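Local coordinates for protein superoxide dismutase [FE] (Sulfolobus solfataricus, PDB 1WB7) that destroys superoxide radicals, using one iron ion per subunit to disproportionate them into hydrogen peroxide and molecular oxygen, at residues R184-Y187 against V188-W191; N196-A199 against A200-K203. The protein carries 1 engineered substitution. All coordinates share one frame; numbering follows the deposited sequence.

Contact 1: R184-Y187 against V188-W191; sequences RADY and VNAW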
ATOM      1  N   ARG A 184      -2.454 -17.644  14.030  1.00 18.44           N
ATOM      2  CA  ARG A 184      -1.493 -17.695  12.937  1.00 18.02           C
ATOM      3  C   ARG A 184      -0.112 -18.185  13.375  1.00 18.01           C
ATOM      4  O   ARG A 184       0.549 -18.922  12.645  1.00 17.92           O
ATOM      5  CB  ARG A 184      -1.368 -16.310  12.292  1.00 16.37           C
ATOM      6  CG  ARG A 184      -0.609 -16.297  10.968  1.00 14.54           C
ATOM      7  CD  ARG A 184      -0.604 -14.912  10.338  1.00 10.07           C
ATOM      8  NE  ARG A 184       0.195 -13.966  11.110  1.00 11.94           N
ATOM      9  CZ  ARG A 184       0.359 -12.687  10.785  1.00 13.10           C
ATOM     10  NH1 ARG A 184      -0.225 -12.195   9.701  1.00 15.23           N
ATOM     11  NH2 ARG A 184       1.122 -11.905  11.533  1.00 15.85           N
ATOM     12  N   ALA A 185       0.320 -17.779  14.566  1.00 18.02           N
ATOM     13  CA  ALA A 185       1.633 -18.169  15.070  1.00 18.02           C
ATOM     14  C   ALA A 185       1.799 -19.679  15.215  1.00 18.03           C
ATOM     15  O   ALA A 185       2.902 -20.205  15.031  1.00 18.07           O
ATOM     16  CB  ALA A 185       1.914 -17.474  16.402  1.00 17.53           C
ATOM     17  N   ASP A 186       0.716 -20.378  15.550  1.00 17.88           N
ATOM     18  CA  ASP A 186       0.783 -21.831  15.691  1.00 17.89           C
ATOM     19  C   ASP A 186       0.925 -22.471  14.316  1.00 17.62           C
ATOM     20  O   ASP A 186       1.612 -23.484  14.153  1.00 17.66           O
ATOM     21  CB  ASP A 186      -0.466 -22.373  16.393  1.00 18.80           C
ATOM     22  CG  ASP A 186      -0.546 -21.948  17.851  1.00 20.73           C
ATOM     23  OD1 ASP A 186       0.516 -21.771  18.480  1.00 23.28           O
ATOM     24  OD2 ASP A 186      -1.666 -21.805  18.376  1.00 26.66           O
ATOM     25  N   TYR A 187       0.263 -21.872  13.332  1.00 17.32           N
ATOM     26  CA  TYR A 187       0.325 -22.339  11.950  1.00 17.00           C
ATOM     27  C   TYR A 187       1.758 -22.158  11.450  1.00 16.96           C
ATOM     28  O   TYR A 187       2.310 -23.030  10.784  1.00 17.00           O
ATOM     29  CB  TYR A 187      -0.643 -21.520  11.090  1.00 16.69           C
ATOM     30  CG  TYR A 187      -0.271 -21.422   9.626  1.00 15.10           C
ATOM     31  CD1 TYR A 187      -0.348 -22.533   8.788  1.00 15.87           C
ATOM     32  CD2 TYR A 187       0.143 -20.210   9.079  1.00 16.17           C
ATOM     33  CE1 TYR A 187      -0.024 -22.437   7.429  1.00 16.35           C
ATOM     34  CE2 TYR A 187       0.470 -20.099   7.725  1.00 16.61           C
ATOM     35  CZ  TYR A 187       0.384 -21.218   6.904  1.00 16.53           C
ATOM     36  OH  TYR A 187       0.702 -21.110   5.568  1.00 11.73           O
ATOM     37  N   VAL A 188       2.357 -21.018  11.780  1.00 16.90           N
ATOM     38  CA  VAL A 188       3.725 -20.743  11.363  1.00 17.06           C
ATOM     39  C   VAL A 188       4.672 -21.796  11.942  1.00 17.27           C
ATOM     40  O   VAL A 188       5.553 -22.291  11.236  1.00 17.28           O
ATOM     41  CB  VAL A 188       4.178 -19.329  11.811  1.00 16.23           C
ATOM     42  CG1 VAL A 188       5.646 -19.112  11.465  1.00 13.73           C
ATOM     43  CG2 VAL A 188       3.322 -18.273  11.129  1.00 15.87           C
ATOM     44  N   ASN A 189       4.489 -22.147  13.216  1.00 17.42           N
ATOM     45  CA  ASN A 189       5.349 -23.154  13.841  1.00 17.46           C
ATOM     46  C   ASN A 189       5.175 -24.507  13.165  1.00 17.23           C
ATOM     47  O   ASN A 189       6.152 -25.209  12.903  1.00 17.26           O
ATOM     48  CB  ASN A 189       5.040 -23.315  15.333  1.00 19.34           C
ATOM     49  CG  ASN A 189       5.482 -22.121  16.165  1.00 26.13           C
ATOM     50  OD1 ASN A 189       6.524 -21.507  15.900  1.00 29.29           O
ATOM     51  ND2 ASN A 189       4.699 -21.799  17.197  1.00 27.36           N
ATOM     52  N   ALA A 190       3.928 -24.875  12.885  1.00 16.95           N
ATOM     53  CA  ALA A 190       3.636 -26.156  12.249  1.00 16.72           C
ATOM     54  C   ALA A 190       4.186 -26.248  10.828  1.00 16.63           C
ATOM     55  O   ALA A 190       4.618 -27.311  10.384  1.00 16.44           O
ATOM     56  CB  ALA A 190       2.134 -26.390  12.235  1.00 16.11           C
ATOM     57  N   TRP A 191       4.172 -25.123  10.124  1.00 16.48           N
ATOM     58  CA  TRP A 191       4.643 -25.056   8.748  1.00 16.17           C
ATOM     59  C   TRP A 191       6.082 -25.536   8.549  1.00 16.12           C
ATOM     60  O   TRP A 191       6.393 -26.161   7.534  1.00 15.99           O
ATOM     61  CB  TRP A 191       4.485 -23.622   8.240  1.00 16.21           C
ATOM     62  CG  TRP A 191       5.149 -23.346   6.940  1.00 15.96           C
ATOM     63  CD1 TRP A 191       4.711 -23.702   5.697  1.00 13.73           C
ATOM     64  CD2 TRP A 191       6.362 -22.615   6.748  1.00 15.75           C
ATOM     65  NE1 TRP A 191       5.574 -23.227   4.741  1.00 14.27           N
ATOM     66  CE2 TRP A 191       6.597 -22.557   5.359  1.00 13.84           C
ATOM     67  CE3 TRP A 191       7.273 -22.001   7.617  1.00 16.48           C
ATOM     68  CZ2 TRP A 191       7.706 -21.907   4.816  1.00 12.68           C
ATOM     69  CZ3 TRP A 191       8.378 -21.353   7.076  1.00 14.37           C
ATOM     70  CH2 TRP A 191       8.582 -21.312   5.689  1.00 14.32           C
TER
HETATM   71  O   HOH W   1       2.769 -23.342  18.314  1.00 29.64           O
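Tyr-187 and Val-188 meet on the inner side of the short alpha-helix 184-191, in the C-terminal domain of the iron/manganese superoxide dismutase fold. Tyr-187 CB sits beside the peptide N of Val-188 simply because the two residues are neighbours in the chain, and CG is turned anti to the backbone N (chi1 153°), which carries the ring out past the helix. CD2 then approaches Val-188 CG2 at 4.2 Å, an apolar contact, while the ring meets that of Tyr-176 and the side chain also touches Leu-169 and Tyr-180. At the tip, OH is hydrogen-bonded to Asp-170 O and to Tyr-87 OH, so the hydroxyl is tied to the backbone of an iron ligand. Val-188 CG2, beside its own backbone N, also sits 3.2 Å from Arg-184 O, the carbonyl that accepts from Val-188 N at 2.9 Å. Three more i to i+4 backbone bonds, ending with Trp-191 N to Tyr-187 O, complete the turn. Arg-184 leaves the helix to reach Leu-130 O with NH2. On the solvent side, the side chains of Asp-186 and Asn-189 are joined through one water, which donates to Asp-186 OD1 at 2.8 Å and accepts from Asn-189 ND2 at 2.7 Å.

Contact 2: N196-A199 against A200-K203; sequences NWDA and AEKK
An N-capped first turn starts the last helix of the chain, 197-205, with Asn-196 at the N-cap. Asn-196 OD1 accepts from Ala-199 N at 3.0 Å; the N-H points almost straight at the oxygen (161°) but comes from above the amide plane, not along a lone pair. The backbone carbonyl of the same residue takes Ala-200 N at 3.0 Å, the first i to i+4 bond, so Asn-196 serves two successive amides, one through its side chain and one through its backbone. Three further i to i+4 bonds follow, the last from Lys-203 N to Ala-199 O. Trp-197 CE3 lies 4.2 Å from Ala-200 CB, an apolar contact. On the outer side, Asp-198 and Glu-201 bring like charges together, OD2 to OE2 at 4.4 Å, and one water donates to both: 2.6 Å to Asp-198 OD2 and 2.5 Å to Glu-201 OE2. That bridge, with the bond from Gly-102 N to Glu-201 OE2, would probably ease the repulsion between the carboxylates. Lys-202 bends back over its own helix, leaving CE 3.6 Å from Asp-198 O. Lys-203 instead runs extended to Ile-165 O and to Glu-162 of the second subunit. Trp-197, whose ring meets that of Phe-116 nearly at right angles, and Ala-200 both pack between Leu-105 of helix 103-113 and strand 165-170.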
ATOM      1  N   ASN A 196       9.874 -27.819   2.027  1.00 15.57           N
ATOM      2  CA  ASN A 196      10.613 -28.653   1.093  1.00 15.43           C
ATOM      3  C   ASN A 196      12.032 -28.112   0.930  1.00 15.28           C
ATOM      4  O   ASN A 196      12.353 -27.446  -0.060  1.00 15.03           O
ATOM      5  CB  ASN A 196       9.909 -28.677  -0.262  1.00 14.75           C
ATOM      6  CG  ASN A 196      10.395 -29.815  -1.149  1.00 17.44           C
ATOM      7  OD1 ASN A 196      11.543 -30.251  -1.049  1.00 15.19           O
ATOM      8  ND2 ASN A 196       9.521 -30.291  -2.033  1.00 16.73           N
ATOM      9  N   TRP A 197      12.879 -28.406   1.911  1.00 15.24           N
ATOM     10  CA  TRP A 197      14.262 -27.948   1.891  1.00 15.25           C
ATOM     11  C   TRP A 197      15.059 -28.411   0.685  1.00 15.23           C
ATOM     12  O   TRP A 197      15.926 -27.684   0.212  1.00 15.10           O
ATOM     13  CB  TRP A 197      14.968 -28.373   3.173  1.00 16.04           C
ATOM     14  CG  TRP A 197      14.500 -27.583   4.339  1.00 18.82           C
ATOM     15  CD1 TRP A 197      13.859 -28.052   5.447  1.00 18.61           C
ATOM     16  CD2 TRP A 197      14.591 -26.163   4.493  1.00 19.00           C
ATOM     17  NE1 TRP A 197      13.540 -27.008   6.282  1.00 21.55           N
ATOM     18  CE2 TRP A 197      13.978 -25.837   5.720  1.00 18.13           C
ATOM     19  CE3 TRP A 197      15.131 -25.132   3.709  1.00 19.36           C
ATOM     20  CZ2 TRP A 197      13.887 -24.522   6.186  1.00 18.07           C
ATOM     21  CZ3 TRP A 197      15.041 -23.822   4.174  1.00 17.81           C
ATOM     22  CH2 TRP A 197      14.422 -23.532   5.402  1.00 18.48           C
ATOM     23  N   ASP A 198      14.775 -29.612   0.187  1.00 15.58           N
ATOM     24  CA  ASP A 198      15.488 -30.127  -0.981  1.00 16.06           C
ATOM     25  C   ASP A 198      15.164 -29.276  -2.205  1.00 16.36           C
ATOM     26  O   ASP A 198      16.062 -28.901  -2.965  1.00 16.59           O
ATOM     27  CB  ASP A 198      15.106 -31.589  -1.249  1.00 17.87           C
ATOM     28  CG  ASP A 198      15.709 -32.550  -0.238  1.00 23.10           C
ATOM     29  OD1 ASP A 198      15.378 -33.756  -0.294  1.00 27.88           O
ATOM     30  OD2 ASP A 198      16.518 -32.109   0.610  1.00 24.92           O
ATOM     31  N   ALA A 199      13.884 -28.972  -2.404  1.00 16.33           N
ATOM     32  CA  ALA A 199      13.490 -28.147  -3.542  1.00 16.56           C
ATOM     33  C   ALA A 199      14.160 -26.785  -3.393  1.00 16.69           C
ATOM     34  O   ALA A 199      14.644 -26.211  -4.367  1.00 16.75           O
ATOM     35  CB  ALA A 199      11.970 -27.990  -3.590  1.00 15.56           C
ATOM     36  N   ALA A 200      14.201 -26.284  -2.160  1.00 16.77           N
ATOM     37  CA  ALA A 200      14.823 -24.994  -1.885  1.00 17.08           C
ATOM     38  C   ALA A 200      16.300 -25.002  -2.282  1.00 17.32           C
ATOM     39  O   ALA A 200      16.773 -24.082  -2.948  1.00 17.30           O
ATOM     40  CB  ALA A 200      14.683 -24.647  -0.407  1.00 15.08           C
ATOM     41  N   GLU A 201      17.023 -26.042  -1.871  1.00 17.91           N
ATOM     42  CA  GLU A 201      18.447 -26.163  -2.193  1.00 18.23           C
ATOM     43  C   GLU A 201      18.623 -26.251  -3.701  1.00 18.43           C
ATOM     44  O   GLU A 201      19.555 -25.675  -4.270  1.00 18.52           O
ATOM     45  CB  GLU A 201      19.044 -27.421  -1.551  1.00 19.11           C
ATOM     46  CG  GLU A 201      19.247 -27.337  -0.049  1.00 23.08           C
ATOM     47  CD  GLU A 201      20.070 -28.502   0.479  1.00 26.38           C
ATOM     48  OE1 GLU A 201      21.161 -28.755  -0.078  1.00 26.51           O
ATOM     49  OE2 GLU A 201      19.632 -29.159   1.449  1.00 26.70           O
ATOM     50  N   LYS A 202      17.715 -26.983  -4.338  1.00 18.28           N
ATOM     51  CA  LYS A 202      17.742 -27.160  -5.782  1.00 18.71           C
ATOM     52  C   LYS A 202      17.560 -25.816  -6.487  1.00 18.77           C
ATOM     53  O   LYS A 202      18.302 -25.492  -7.413  1.00 19.02           O
ATOM     54  CB  LYS A 202      16.632 -28.128  -6.206  1.00 20.77           C
ATOM     55  CG  LYS A 202      17.001 -29.052  -7.355  1.00 26.83           C
ATOM     56  CD  LYS A 202      16.571 -30.481  -7.041  1.00 33.58           C
ATOM     57  CE  LYS A 202      17.188 -30.951  -5.716  1.00 36.88           C
ATOM     58  NZ  LYS A 202      16.642 -32.254  -5.225  1.00 38.87           N
ATOM     59  N   LYS A 203      16.574 -25.033  -6.055  1.00 18.57           N
ATOM     60  CA  LYS A 203      16.338 -23.733  -6.677  1.00 18.47           C
ATOM     61  C   LYS A 203      17.526 -22.803  -6.459  1.00 18.45           C
ATOM     62  O   LYS A 203      17.961 -22.124  -7.384  1.00 18.37           O
ATOM     63  CB  LYS A 203      15.067 -23.086  -6.122  1.00 18.56           C
ATOM     64  CG  LYS A 203      14.679 -21.803  -6.848  1.00 16.58           C
ATOM     65  CD  LYS A 203      13.300 -21.316  -6.433  1.00 16.89           C
ATOM     66  CE  LYS A 203      12.871 -20.105  -7.256  1.00 15.99           C
ATOM     67  NZ  LYS A 203      11.510 -19.629  -6.859  1.00 15.59           N
TER
HETATM   68  O   HOH W   2      17.584 -30.356   2.270  1.00 22.40           O

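Contacts 1 and 2 come in series on the last two helices of the chain, their centres 20 Å apart and their nearest atoms about 6 Å apart without touching. Strand 165-170 is what they share: Trp-191 of 188-191 and Trp-197 of 196-199 both rest on Leu-167, while Ala-200 and Lys-203 lie on Ile-166. That strand ends at the iron ligand Asp-170. Contact 1 is the one near the metal, the side chain of Tyr-187 being about 7 Å from the iron and about 6 Å from that of His-33. Contact 2 lies away from the iron site and meets the second subunit through Lys-203.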